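Local atomic coordinates of Cag pathogenicity island protein (Cag10) (Helicobacter pylori 26695, PDB entry 6IQT), a protein that is a VirB8 homologue of the cag type IV secretion system, probably helping to build the secretion channel at the inner membrane, with this piece its NTF2-like domain. Residues D82-E87 against I113-D118; S36-L41 against D55-Y60; K128-I133 against Q160-Q165. All blocks are in the same frame, centred on the assembly; numbering follows the deposited sequence.

Interaction 1 of 3, residues D82-E87 against I113-D118; sequences DKVRAE and IKITPD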
ATOM      1  N   ASP A  82      17.756 -18.924   1.496  1.00 43.47           N
ATOM      2  CA  ASP A  82      18.667 -19.352   0.439  1.00 46.71           C
ATOM      3  C   ASP A  82      18.012 -20.334  -0.528  1.00 41.08           C
ATOM      4  O   ASP A  82      18.716 -21.029  -1.271  1.00 42.34           O
ATOM      5  CB  ASP A  82      19.933 -19.969   1.043  1.00 48.07           C
ATOM      6  CG  ASP A  82      19.673 -21.315   1.714  1.00 60.58           C
ATOM      7  OD1 ASP A  82      18.643 -21.459   2.417  1.00 62.23           O
ATOM      8  OD2 ASP A  82      20.504 -22.238   1.532  1.00 66.73           O
ATOM      9  N   LYS A  83      16.680 -20.396  -0.543  1.00 44.36           N
ATOM     10  CA  LYS A  83      15.968 -21.422  -1.290  1.00 49.76           C
ATOM     11  C   LYS A  83      15.045 -20.890  -2.378  1.00 50.90           C
ATOM     12  O   LYS A  83      14.524 -21.698  -3.163  1.00 51.00           O
ATOM     13  CB  LYS A  83      15.137 -22.296  -0.334  1.00 52.25           C
ATOM     14  CG  LYS A  83      15.964 -23.015   0.716  1.00 50.31           C
ATOM     15  CD  LYS A  83      15.129 -24.032   1.478  1.00 61.01           C
ATOM     16  CE  LYS A  83      15.592 -24.156   2.929  1.00 68.80           C
ATOM     17  NZ  LYS A  83      15.075 -23.063   3.798  1.00 71.36           N
ATOM     18  N   VAL A  84      14.801 -19.576  -2.442  1.00 38.08           N
ATOM     19  CA  VAL A  84      13.827 -19.007  -3.371  1.00 41.55           C
ATOM     20  C   VAL A  84      14.389 -17.720  -3.965  1.00 47.25           C
ATOM     21  O   VAL A  84      15.063 -16.956  -3.270  1.00 45.24           O
ATOM     22  CB  VAL A  84      12.481 -18.710  -2.676  1.00 49.24           C
ATOM     23  CG1 VAL A  84      11.395 -18.581  -3.707  1.00 56.14           C
ATOM     24  CG2 VAL A  84      12.124 -19.786  -1.654  1.00 50.93           C
ATOM     25  N   ARG A  85      14.082 -17.458  -5.238  1.00 44.48           N
ATOM     26  CA  ARG A  85      14.402 -16.190  -5.885  1.00 48.30           C
ATOM     27  C   ARG A  85      13.122 -15.501  -6.359  1.00 36.97           C
ATOM     28  O   ARG A  85      12.110 -16.149  -6.630  1.00 33.51           O
ATOM     29  CB  ARG A  85      15.343 -16.408  -7.056  1.00 60.39           C
ATOM     30  CG  ARG A  85      14.632 -16.873  -8.320  1.00 74.71           C
ATOM     31  CD  ARG A  85      15.484 -16.714  -9.558  1.00 82.46           C
ATOM     32  NE  ARG A  85      15.407 -15.400 -10.229  1.00 86.76           N
ATOM     33  CZ  ARG A  85      14.340 -14.867 -10.818  1.00 87.71           C
ATOM     34  NH1 ARG A  85      13.207 -15.555 -10.873  1.00 79.69           N
ATOM     35  NH2 ARG A  85      14.431 -13.660 -11.364  1.00 93.07           N
ATOM     36  N   ALA A  86      13.157 -14.166  -6.429  1.00 33.42           N
ATOM     37  CA  ALA A  86      11.962 -13.377  -6.733  1.00 30.05           C
ATOM     38  C   ALA A  86      12.290 -12.284  -7.748  1.00 30.86           C
ATOM     39  O   ALA A  86      13.266 -11.551  -7.576  1.00 29.59           O
ATOM     40  CB  ALA A  86      11.375 -12.745  -5.454  1.00 29.12           C
ATOM     41  N   GLU A  87      11.478 -12.171  -8.795  1.00 27.99           N
ATOM     42  CA  GLU A  87      11.654 -11.140  -9.814  1.00 29.21           C
ATOM     43  C   GLU A  87      10.378 -10.321  -9.901  1.00 32.50           C
ATOM     44  O   GLU A  87       9.300 -10.883 -10.133  1.00 32.02           O
ATOM     45  CB  GLU A  87      11.992 -11.756 -11.170  1.00 38.53           C
ATOM     46  CG  GLU A  87      11.931 -10.793 -12.349  1.00 55.54           C
ATOM     47  CD  GLU A  87      12.321 -11.460 -13.667  1.00 69.91           C
ATOM     48  OE1 GLU A  87      12.765 -12.629 -13.643  1.00 74.12           O
ATOM     49  OE2 GLU A  87      12.195 -10.806 -14.724  1.00 73.04           O
ATOM     50  N   ILE A 113       5.152 -10.309  -9.370  1.00 32.01           N
ATOM     51  CA  ILE A 113       6.335 -10.891  -8.747  1.00 33.95           C
ATOM     52  C   ILE A 113       6.373 -12.370  -9.121  1.00 35.54           C
ATOM     53  O   ILE A 113       5.434 -13.122  -8.818  1.00 33.25           O
ATOM     54  CB  ILE A 113       6.334 -10.703  -7.221  1.00 29.42           C
ATOM     55  CG1 ILE A 113       6.132  -9.223  -6.858  1.00 25.69           C
ATOM     56  CG2 ILE A 113       7.631 -11.243  -6.613  1.00 33.81           C
ATOM     57  CD1 ILE A 113       6.055  -8.948  -5.359  1.00 30.10           C
ATOM     58  N   LYS A 114       7.445 -12.784  -9.789  1.00 32.89           N
ATOM     59  CA  LYS A 114       7.634 -14.187 -10.146  1.00 33.36           C
ATOM     60  C   LYS A 114       8.553 -14.828  -9.113  1.00 35.90           C
ATOM     61  O   LYS A 114       9.702 -14.400  -8.942  1.00 33.17           O
ATOM     62  CB  LYS A 114       8.199 -14.344 -11.556  1.00 33.19           C
ATOM     63  CG  LYS A 114       8.332 -15.812 -11.991  1.00 41.84           C
ATOM     64  CD  LYS A 114       8.742 -15.956 -13.456  1.00 54.40           C
ATOM     65  CE  LYS A 114      10.018 -15.182 -13.787  1.00 65.76           C
ATOM     66  NZ  LYS A 114      11.201 -15.678 -13.027  1.00 70.84           N
ATOM     67  N   ILE A 115       8.031 -15.827  -8.412  1.00 34.52           N
ATOM     68  CA  ILE A 115       8.756 -16.538  -7.370  1.00 39.29           C
ATOM     69  C   ILE A 115       9.094 -17.925  -7.908  1.00 42.57           C
ATOM     70  O   ILE A 115       8.202 -18.685  -8.302  1.00 44.39           O
ATOM     71  CB  ILE A 115       7.937 -16.597  -6.072  1.00 51.20           C
ATOM     72  CG1 ILE A 115       7.970 -15.230  -5.374  1.00 46.19           C
ATOM     73  CG2 ILE A 115       8.451 -17.677  -5.157  1.00 56.72           C
ATOM     74  CD1 ILE A 115       6.631 -14.769  -4.856  1.00 47.12           C
ATOM     75  N   THR A 116      10.382 -18.232  -7.993  1.00 42.64           N
ATOM     76  CA  THR A 116      10.829 -19.558  -8.415  1.00 49.72           C
ATOM     77  C   THR A 116      11.777 -20.086  -7.346  1.00 53.54           C
ATOM     78  O   THR A 116      12.849 -19.490  -7.118  1.00 46.21           O
ATOM     79  CB  THR A 116      11.486 -19.530  -9.797  1.00 57.05           C
ATOM     80  OG1 THR A 116      12.650 -18.700  -9.770  1.00 55.64           O
ATOM     81  CG2 THR A 116      10.533 -18.977 -10.853  1.00 63.61           C
ATOM     82  N   PRO A 117      11.411 -21.141  -6.623  1.00 64.70           N
ATOM     83  CA  PRO A 117      12.330 -21.688  -5.619  1.00 72.82           C
ATOM     84  C   PRO A 117      13.469 -22.462  -6.264  1.00 76.14           C
ATOM     85  O   PRO A 117      13.273 -23.207  -7.230  1.00 70.71           O
ATOM     86  CB  PRO A 117      11.427 -22.596  -4.774  1.00 67.62           C
ATOM     87  CG  PRO A 117      10.064 -21.999  -4.952  1.00 66.14           C
ATOM     88  CD  PRO A 117      10.041 -21.632  -6.408  1.00 66.03           C
ATOM     89  N   ASP A 118      14.674 -22.260  -5.717  1.00 76.72           N
ATOM     90  CA  ASP A 118      15.881 -22.949  -6.165  1.00 81.91           C
ATOM     91  C   ASP A 118      15.875 -24.432  -5.819  1.00 87.01           C
ATOM     92  O   ASP A 118      16.708 -25.176  -6.350  1.00 86.12           O
ATOM     93  CB  ASP A 118      17.129 -22.296  -5.549  1.00 77.50           C
ATOM     94  CG  ASP A 118      17.207 -20.799  -5.818  1.00 72.27           C
ATOM     95  OD1 ASP A 118      16.148 -20.172  -6.018  1.00 71.22           O
ATOM     96  OD2 ASP A 118      18.324 -20.242  -5.823  1.00 71.23           O
TER
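The Arg85 guanidinium gathers its partners at its edge: Thr116 OG1 and the Glu87 carboxyl carbon CD lie in its plane, and Lys114 NZ close to it. NH1 gives Thr116 OG1 a weak but nearly straight hydrogen bond (3.4 Å). Arg85 CG sits between the backbone N and the carbonyl carbon (chi1 81°), which brings it to 3.1 Å from the same OG1. Lys114 NZ comes within 2.9 Å of Arg85 NH1, a pair of donors that would repel. Glu87 probably offsets this and completes a salt-bridge network: its OE1 forms a hydrogen-bonded salt bridge with Arg85 NH2 at 3.0 Å and a weak one with Lys114 NZ at 3.5 Å. Long, flexible charged chains suit this partly exposed face.

On the apolar face Ala86 fits small and buried beside Ile113 and Ile115, while Val84 CG1 presses tightly on Ile115 CG2 (3.4 Å) and reaches the Pro117 ring. The hydrogen-bonded pairs Arg85–Thr116 and Glu87–Lys114 exchange backbone bonds both ways, and Asp118 N adds one to Lys83 O at 2.6 Å. Polar-face and apolar-face residues alternate along the antiparallel hairpin of strands 84-98 and 105-117, which begins the curved sheet of the NTF2-like VirB8 fold.

Interaction 2 of 3, residues S36-L41 against D55-Y60; sequences SKFVSL and DQLMQY
Leu41 pushes its two methyls against helix 50-59 and Tyr60 just beyond its end, meeting Gln56, Leu57 and the Tyr60 ring together. This is helix-to-helix packing within the helical layer that covers the curved sheet of the NTF2-like VirB8 fold. The short helical segments 36-41 and 55-59 cross at 137° with their axes 9.7 Å apart, a spacing that accommodates the leucine, phenylalanine and tyrosine side chains between them. Leu41 CD1 lies 3.9 Å from CD2 of Tyr60 and also reaches the backbone N of Leu57, while Leu41 CD2 rests against Gln56 CB at 3.9 Å. A leucine serves well here because its forked end can touch two neighbours at once, and its chain crosses both Gln56 and Tyr60 at about a right angle.

On the same helix, Phe38 has CG anti to the backbone N (chi1 173°), which sends its ring toward Tyr60 CB and Leu57 CD1. The ring edge takes CB of Tyr60 at 3.7 Å from Phe38 CD1, while CD1 of Leu57 approaches Phe38 CE1 obliquely at 3.8 Å. Phe38 and Tyr60 slide past each other in opposite directions, the Phe38 ring edge meeting CB and not the Tyr60 ring. Phe38 also leans on Phe65 and Val156, and Val39, which points away from helix 50-59, packs onto the sheet at Ile90, Phe109 and Ile111, so helix 30-43 packs on the sheet with one side and on helix 50-59 with another.

Lys37, an exposed residue, lends its aliphatic stem: CE lies 3.9 Å from OE1 of Gln56, and CG sits 3.8 Å from the hydroxyl OH of Tyr60.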
ATOM      1  N   SER A  36      10.920   1.747 -11.766  1.00 20.03           N
ATOM      2  CA  SER A  36      11.115   0.346 -12.109  1.00 26.53           C
ATOM      3  C   SER A  36      12.307  -0.244 -11.361  1.00 25.37           C
ATOM      4  O   SER A  36      12.243  -1.379 -10.864  1.00 22.73           O
ATOM      5  CB  SER A  36      11.291   0.218 -13.623  1.00 27.57           C
ATOM      6  OG  SER A  36      11.579  -1.116 -13.965  1.00 40.61           O
ATOM      7  N   LYS A  37      13.401   0.515 -11.268  1.00 21.22           N
ATOM      8  CA  LYS A  37      14.563   0.048 -10.517  1.00 23.15           C
ATOM      9  C   LYS A  37      14.229  -0.116  -9.036  1.00 23.80           C
ATOM     10  O   LYS A  37      14.616  -1.107  -8.405  1.00 22.39           O
ATOM     11  CB  LYS A  37      15.723   1.025 -10.710  1.00 20.94           C
ATOM     12  CG  LYS A  37      17.097   0.502 -10.203  1.00 27.86           C
ATOM     13  CD  LYS A  37      17.291  -0.963 -10.587  1.00 39.87           C
ATOM     14  CE  LYS A  37      18.758  -1.394 -10.490  1.00 50.36           C
ATOM     15  NZ  LYS A  37      18.954  -2.805 -10.928  1.00 48.35           N
ATOM     16  N   PHE A  38      13.487   0.841  -8.477  1.00 24.09           N
ATOM     17  CA  PHE A  38      13.072   0.783  -7.081  1.00 25.00           C
ATOM     18  C   PHE A  38      12.201  -0.434  -6.809  1.00 22.15           C
ATOM     19  O   PHE A  38      12.398  -1.143  -5.813  1.00 22.92           O
ATOM     20  CB  PHE A  38      12.327   2.078  -6.727  1.00 20.10           C
ATOM     21  CG  PHE A  38      11.703   2.080  -5.359  1.00 24.34           C
ATOM     22  CD1 PHE A  38      12.464   2.365  -4.233  1.00 27.51           C
ATOM     23  CD2 PHE A  38      10.348   1.816  -5.199  1.00 27.05           C
ATOM     24  CE1 PHE A  38      11.890   2.389  -2.965  1.00 30.66           C
ATOM     25  CE2 PHE A  38       9.767   1.824  -3.930  1.00 29.14           C
ATOM     26  CZ  PHE A  38      10.544   2.117  -2.810  1.00 26.13           C
ATOM     27  N   VAL A  39      11.231  -0.697  -7.691  1.00 19.76           N
ATOM     28  CA  VAL A  39      10.356  -1.862  -7.529  1.00 22.45           C
ATOM     29  C   VAL A  39      11.171  -3.145  -7.561  1.00 26.78           C
ATOM     30  O   VAL A  39      10.959  -4.059  -6.749  1.00 26.63           O
ATOM     31  CB  VAL A  39       9.268  -1.871  -8.623  1.00 25.06           C
ATOM     32  CG1 VAL A  39       8.670  -3.265  -8.780  1.00 26.70           C
ATOM     33  CG2 VAL A  39       8.174  -0.823  -8.303  1.00 20.69           C
ATOM     34  N   SER A  40      12.086  -3.244  -8.529  1.00 22.62           N
ATOM     35  CA  SER A  40      12.968  -4.403  -8.624  1.00 24.86           C
ATOM     36  C   SER A  40      13.794  -4.592  -7.348  1.00 28.81           C
ATOM     37  O   SER A  40      13.905  -5.710  -6.833  1.00 27.17           O
ATOM     38  CB  SER A  40      13.880  -4.238  -9.842  1.00 27.35           C
ATOM     39  OG  SER A  40      14.729  -5.356  -9.965  1.00 44.12           O
ATOM     40  N   LEU A  41      14.359  -3.504  -6.805  1.00 23.26           N
ATOM     41  CA  LEU A  41      15.182  -3.612  -5.604  1.00 26.60           C
ATOM     42  C   LEU A  41      14.348  -3.980  -4.377  1.00 33.44           C
ATOM     43  O   LEU A  41      14.785  -4.777  -3.540  1.00 29.86           O
ATOM     44  CB  LEU A  41      15.925  -2.296  -5.357  1.00 24.58           C
ATOM     45  CG  LEU A  41      17.030  -1.906  -6.349  1.00 23.82           C
ATOM     46  CD1 LEU A  41      17.344  -0.438  -6.125  1.00 24.52           C
ATOM     47  CD2 LEU A  41      18.269  -2.771  -6.150  1.00 27.20           C
ATOM     48  N   ASP A  55      22.053  -1.559  -0.040  1.00 25.79           N
ATOM     49  CA  ASP A  55      22.697  -0.260  -0.240  1.00 29.99           C
ATOM     50  C   ASP A  55      22.053   0.521  -1.385  1.00 28.81           C
ATOM     51  O   ASP A  55      21.853   1.740  -1.283  1.00 28.71           O
ATOM     52  CB  ASP A  55      24.190  -0.450  -0.527  1.00 33.18           C
ATOM     53  CG  ASP A  55      25.010  -0.710   0.730  1.00 56.09           C
ATOM     54  OD1 ASP A  55      24.561  -0.332   1.837  1.00 70.73           O
ATOM     55  OD2 ASP A  55      26.113  -1.290   0.601  1.00 56.97           O
ATOM     56  N   GLN A  56      21.757  -0.151  -2.497  1.00 28.79           N
ATOM     57  CA  GLN A  56      21.120   0.540  -3.620  1.00 24.98           C
ATOM     58  C   GLN A  56      19.711   0.992  -3.254  1.00 24.85           C
ATOM     59  O   GLN A  56      19.335   2.142  -3.506  1.00 22.33           O
ATOM     60  CB  GLN A  56      21.110  -0.366  -4.845  1.00 23.10           C
ATOM     61  CG  GLN A  56      22.491  -0.471  -5.520  1.00 30.81           C
ATOM     62  CD  GLN A  56      22.398  -1.046  -6.929  1.00 33.18           C
ATOM     63  OE1 GLN A  56      21.360  -0.937  -7.582  1.00 34.00           O
ATOM     64  NE2 GLN A  56      23.474  -1.671  -7.392  1.00 38.87           N
ATOM     65  N   LEU A  57      18.930   0.109  -2.625  1.00 21.92           N
ATOM     66  CA  LEU A  57      17.575   0.460  -2.206  1.00 24.18           C
ATOM     67  C   LEU A  57      17.551   1.716  -1.331  1.00 29.12           C
ATOM     68  O   LEU A  57      16.742   2.630  -1.548  1.00 25.63           O
ATOM     69  CB  LEU A  57      16.958  -0.728  -1.462  1.00 24.98           C
ATOM     70  CG  LEU A  57      15.584  -0.507  -0.834  1.00 31.50           C
ATOM     71  CD1 LEU A  57      14.593  -0.062  -1.891  1.00 29.82           C
ATOM     72  CD2 LEU A  57      15.095  -1.791  -0.157  1.00 29.52           C
HETATM   73  N   MSE A  58      18.429   1.772  -0.331  1.00 28.14           N
HETATM   74  CA  MSE A  58      18.580   2.911   0.566  1.00 26.81           C
HETATM   75  C   MSE A  58      18.745   4.242  -0.205  1.00 28.70           C
HETATM   76  O   MSE A  58      18.210   5.288   0.182  1.00 26.72           O
HETATM   77  CB  MSE A  58      19.797   2.668   1.459  1.00 34.99           C
HETATM   78  CG  MSE A  58      19.578   1.607   2.510  1.00 38.61           C
HETATM   79 SE   MSE A  58      17.955   1.998   3.537  0.36 33.08          SE
HETATM   80  CE  MSE A  58      16.826   0.564   2.879  1.00 32.58           C
ATOM     81  N   GLN A  59      19.473   4.175  -1.325  1.00 25.57           N
ATOM     82  CA  GLN A  59      19.742   5.350  -2.162  1.00 27.17           C
ATOM     83  C   GLN A  59      18.489   5.900  -2.844  1.00 25.43           C
ATOM     84  O   GLN A  59      18.471   7.078  -3.230  1.00 27.30           O
ATOM     85  CB  GLN A  59      20.765   4.990  -3.239  1.00 29.91           C
ATOM     86  CG  GLN A  59      22.167   4.913  -2.735  1.00 42.28           C
ATOM     87  CD  GLN A  59      22.840   6.248  -2.837  1.00 60.86           C
ATOM     88  OE1 GLN A  59      23.471   6.560  -3.850  1.00 64.85           O
ATOM     89  NE2 GLN A  59      22.681   7.070  -1.805  1.00 66.53           N
ATOM     90  N   TYR A  60      17.462   5.079  -3.006  1.00 23.98           N
ATOM     91  CA  TYR A  60      16.205   5.506  -3.608  1.00 22.98           C
ATOM     92  C   TYR A  60      15.167   5.962  -2.596  1.00 27.70           C
ATOM     93  O   TYR A  60      14.034   6.253  -2.995  1.00 26.01           O
ATOM     94  CB  TYR A  60      15.613   4.365  -4.444  1.00 21.88           C
ATOM     95  CG  TYR A  60      16.262   4.267  -5.779  1.00 28.61           C
ATOM     96  CD1 TYR A  60      15.801   5.031  -6.839  1.00 27.31           C
ATOM     97  CD2 TYR A  60      17.373   3.447  -5.978  1.00 30.27           C
ATOM     98  CE1 TYR A  60      16.407   4.963  -8.074  1.00 30.70           C
ATOM     99  CE2 TYR A  60      17.986   3.373  -7.210  1.00 37.36           C
ATOM    100  CZ  TYR A  60      17.501   4.140  -8.254  1.00 42.88           C
ATOM    101  OH  TYR A  60      18.099   4.079  -9.490  1.00 48.43           O
TER

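Interaction 3 of 3, residues K128-I133 against Q160-Q165; sequences KKQVTI and QITDLQ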
ATOM      1  N   LYS A 128       0.564 -10.815  -7.576  1.00 32.05           N
ATOM      2  CA  LYS A 128       0.283  -9.519  -8.178  1.00 31.73           C
ATOM      3  C   LYS A 128      -0.136  -8.564  -7.074  1.00 30.30           C
ATOM      4  O   LYS A 128      -0.792  -8.974  -6.112  1.00 31.89           O
ATOM      5  CB  LYS A 128      -0.816  -9.619  -9.262  1.00 35.09           C
ATOM      6  CG  LYS A 128      -0.405 -10.410 -10.518  1.00 44.09           C
ATOM      7  CD  LYS A 128      -1.597 -11.089 -11.184  1.00 48.32           C
ATOM      8  CE  LYS A 128      -1.248 -12.518 -11.625  1.00 61.45           C
ATOM      9  NZ  LYS A 128      -1.758 -13.564 -10.664  1.00 58.58           N
ATOM     10  N   LYS A 129       0.276  -7.301  -7.202  1.00 27.88           N
ATOM     11  CA  LYS A 129      -0.012  -6.278  -6.208  1.00 26.31           C
ATOM     12  C   LYS A 129      -0.354  -4.979  -6.920  1.00 27.89           C
ATOM     13  O   LYS A 129       0.126  -4.721  -8.023  1.00 25.78           O
ATOM     14  CB  LYS A 129       1.181  -6.015  -5.275  1.00 28.97           C
ATOM     15  CG  LYS A 129       1.546  -7.149  -4.310  1.00 38.48           C
ATOM     16  CD  LYS A 129       2.911  -6.887  -3.689  1.00 41.98           C
ATOM     17  CE  LYS A 129       3.157  -7.748  -2.458  1.00 49.44           C
ATOM     18  NZ  LYS A 129       2.871  -9.175  -2.741  1.00 55.36           N
ATOM     19  N   GLN A 130      -1.157  -4.147  -6.267  1.00 28.97           N
ATOM     20  CA  GLN A 130      -1.315  -2.763  -6.688  1.00 29.07           C
ATOM     21  C   GLN A 130      -0.491  -1.890  -5.752  1.00 24.20           C
ATOM     22  O   GLN A 130      -0.563  -2.039  -4.532  1.00 25.99           O
ATOM     23  CB  GLN A 130      -2.779  -2.315  -6.682  1.00 28.83           C
ATOM     24  CG  GLN A 130      -2.933  -0.918  -7.256  1.00 36.61           C
ATOM     25  CD  GLN A 130      -4.156  -0.200  -6.735  1.00 58.71           C
ATOM     26  OE1 GLN A 130      -5.165  -0.101  -7.428  1.00 61.31           O
ATOM     27  NE2 GLN A 130      -4.073   0.307  -5.504  1.00 62.02           N
ATOM     28  N   VAL A 131       0.325  -1.017  -6.326  1.00 26.53           N
ATOM     29  CA  VAL A 131       1.331  -0.286  -5.572  1.00 24.20           C
ATOM     30  C   VAL A 131       1.117   1.194  -5.818  1.00 25.69           C
ATOM     31  O   VAL A 131       0.885   1.609  -6.960  1.00 26.01           O
ATOM     32  CB  VAL A 131       2.770  -0.693  -5.988  1.00 27.14           C
ATOM     33  CG1 VAL A 131       3.819   0.230  -5.352  1.00 29.48           C
ATOM     34  CG2 VAL A 131       3.040  -2.164  -5.672  1.00 31.35           C
ATOM     35  N   THR A 132       1.249   1.980  -4.756  1.00 25.99           N
ATOM     36  CA  THR A 132       1.250   3.437  -4.797  1.00 24.31           C
ATOM     37  C   THR A 132       2.553   3.939  -4.191  1.00 23.63           C
ATOM     38  O   THR A 132       2.891   3.571  -3.063  1.00 26.14           O
ATOM     39  CB  THR A 132       0.075   3.995  -3.982  1.00 35.99           C
ATOM     40  OG1 THR A 132      -1.155   3.435  -4.451  1.00 37.62           O
ATOM     41  CG2 THR A 132       0.033   5.508  -4.053  1.00 29.16           C
ATOM     42  N   ILE A 133       3.283   4.789  -4.902  1.00 22.04           N
ATOM     43  CA  ILE A 133       4.460   5.382  -4.275  1.00 23.74           C
ATOM     44  C   ILE A 133       4.349   6.900  -4.349  1.00 23.91           C
ATOM     45  O   ILE A 133       3.760   7.470  -5.272  1.00 22.66           O
ATOM     46  CB  ILE A 133       5.816   4.915  -4.872  1.00 34.56           C
ATOM     47  CG1 ILE A 133       6.065   5.536  -6.234  1.00 39.96           C
ATOM     48  CG2 ILE A 133       5.981   3.373  -4.896  1.00 32.99           C
ATOM     49  CD1 ILE A 133       7.533   5.794  -6.489  1.00 49.19           C
ATOM     50  N   GLN A 160       2.187   2.419  -0.504  1.00 25.22           N
ATOM     51  CA  GLN A 160       0.985   1.723  -0.048  1.00 26.21           C
ATOM     52  C   GLN A 160       0.766   0.566  -1.006  1.00 32.38           C
ATOM     53  O   GLN A 160       0.976   0.715  -2.213  1.00 30.07           O
ATOM     54  CB  GLN A 160      -0.244   2.647  -0.018  1.00 33.26           C
ATOM     55  CG  GLN A 160      -0.170   3.780   1.024  1.00 43.68           C
ATOM     56  CD  GLN A 160       0.003   3.270   2.467  1.00 54.34           C
ATOM     57  OE1 GLN A 160      -0.619   2.281   2.873  1.00 56.74           O
ATOM     58  NE2 GLN A 160       0.854   3.950   3.243  1.00 49.33           N
ATOM     59  N   ILE A 161       0.375  -0.590  -0.471  1.00 26.62           N
ATOM     60  CA  ILE A 161       0.345  -1.835  -1.230  1.00 30.78           C
ATOM     61  C   ILE A 161      -0.993  -2.527  -1.016  1.00 35.60           C
ATOM     62  O   ILE A 161      -1.481  -2.604   0.119  1.00 32.44           O
ATOM     63  CB  ILE A 161       1.503  -2.761  -0.809  1.00 34.41           C
ATOM     64  CG1 ILE A 161       2.845  -2.112  -1.144  1.00 39.29           C
ATOM     65  CG2 ILE A 161       1.384  -4.116  -1.490  1.00 45.52           C
ATOM     66  CD1 ILE A 161       3.983  -2.661  -0.332  1.00 42.43           C
ATOM     67  N   THR A 162      -1.579  -3.040  -2.103  1.00 33.33           N
ATOM     68  CA  THR A 162      -2.791  -3.858  -2.055  1.00 35.75           C
ATOM     69  C   THR A 162      -2.513  -5.202  -2.714  1.00 32.40           C
ATOM     70  O   THR A 162      -2.271  -5.263  -3.928  1.00 29.62           O
ATOM     71  CB  THR A 162      -3.971  -3.189  -2.773  1.00 40.08           C
ATOM     72  OG1 THR A 162      -4.142  -1.847  -2.315  1.00 37.00           O
ATOM     73  CG2 THR A 162      -5.263  -3.979  -2.527  1.00 45.06           C
ATOM     74  N   ASP A 163      -2.585  -6.278  -1.937  1.00 33.76           N
ATOM     75  CA  ASP A 163      -2.425  -7.605  -2.519  1.00 35.09           C
ATOM     76  C   ASP A 163      -3.654  -7.955  -3.340  1.00 38.59           C
ATOM     77  O   ASP A 163      -4.782  -7.632  -2.966  1.00 38.49           O
ATOM     78  CB  ASP A 163      -2.183  -8.640  -1.422  1.00 38.86           C
ATOM     79  CG  ASP A 163      -0.818  -8.478  -0.778  1.00 48.71           C
ATOM     80  OD1 ASP A 163       0.105  -7.979  -1.456  1.00 54.39           O
ATOM     81  OD2 ASP A 163      -0.657  -8.845   0.399  1.00 56.13           O
ATOM     82  N   LEU A 164      -3.439  -8.588  -4.488  1.00 39.72           N
ATOM     83  CA  LEU A 164      -4.540  -8.799  -5.417  1.00 44.67           C
ATOM     84  C   LEU A 164      -5.119 -10.208  -5.372  1.00 60.04           C
ATOM     85  O   LEU A 164      -6.030 -10.511  -6.151  1.00 66.72           O
ATOM     86  CB  LEU A 164      -4.101  -8.441  -6.835  1.00 41.70           C
ATOM     87  CG  LEU A 164      -3.954  -6.921  -6.971  1.00 45.14           C
ATOM     88  CD1 LEU A 164      -3.661  -6.512  -8.408  1.00 40.42           C
ATOM     89  CD2 LEU A 164      -5.194  -6.214  -6.433  1.00 48.19           C
ATOM     90  N   GLN A 165      -4.638 -11.064  -4.475  1.00 69.16           N
ATOM     91  CA  GLN A 165      -5.344 -12.310  -4.180  1.00 74.40           C
ATOM     92  C   GLN A 165      -5.666 -12.403  -2.689  1.00 76.74           C
ATOM     93  O   GLN A 165      -6.296 -11.506  -2.121  1.00 79.83           O
ATOM     94  CB  GLN A 165      -4.530 -13.532  -4.627  1.00 74.91           C
ATOM     95  CG  GLN A 165      -4.028 -13.495  -6.077  1.00 74.94           C
ATOM     96  CD  GLN A 165      -5.122 -13.204  -7.105  1.00 71.93           C
ATOM     97  OE1 GLN A 165      -6.315 -13.374  -6.840  1.00 70.69           O
ATOM     98  NE2 GLN A 165      -4.710 -12.760  -8.288  1.00 70.60           N
TER
HETATM   99  O   HOH W   1      -1.917   0.379  -3.485  1.00 46.15           O
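This is antiparallel pairing between strands 125-137 and 154-163, the latter one of the two edge strands of this chain's sheet. Lys129–Asp163 and Val131–Ile161 are non-hydrogen-bonded pairs; Gln130–Thr162 and Thr132–Gln160 are hydrogen-bonded, each bonded in both directions. Leu164 N extends the pairing to Lys128 O.

On the side facing helix 30-43 of the same chain, Lys129 runs alongside Asp163, and the bend at its tip (chi4 50°) sets NZ 3.3 Å from OD1 in a salt bridge; the lysine stem also covers CG2 of Ile161, with CD at 3.9 Å. Phe43 packs on Val131, Ile161 and Lys129, an apolar cover suiting valine and isoleucine.

The other side carries the amides and hydroxyls of Gln130, Thr132 and Thr162, gathered round one water. The water accepts from Gln130 NE2 at 3.0 Å and donates to Gln130 O. The water also hydrogen-bonds Thr132 OG1 at 3.3 Å and, weakly, Thr162 OG1 and Gln160 O. Lys37 and Ser33 of the second subunit pack against Gln130, Thr162 and Leu164. Gln130 O thus holds two donors, the water and Thr162 N, and polar side chains suit a face meeting water and another subunit.

All three contacts lie in one domain, in series along the chain: interaction 2 closes first, then 1, then 3. Interactions 1 and 3 join strands of the same four-stranded sheet, and interaction 2 ties together helices lying over it. Interactions 1 and 3 have centres 19 Å apart, yet they meet where strands 105-117 and 125-137 are neighbours, Ile113 CD1 lying 4.1 Å from Lys129 CD. Interaction 2 reaches the sheet through Phe38, whose CE2 is 4.2 Å from CG2 of Ile133, although the centres of interactions 2 and 3 are 17 Å apart. Interactions 1 and 2 do not touch, their nearest atoms being about 6 Å apart. Among the three, interaction 3 alone is contacted by the second subunit.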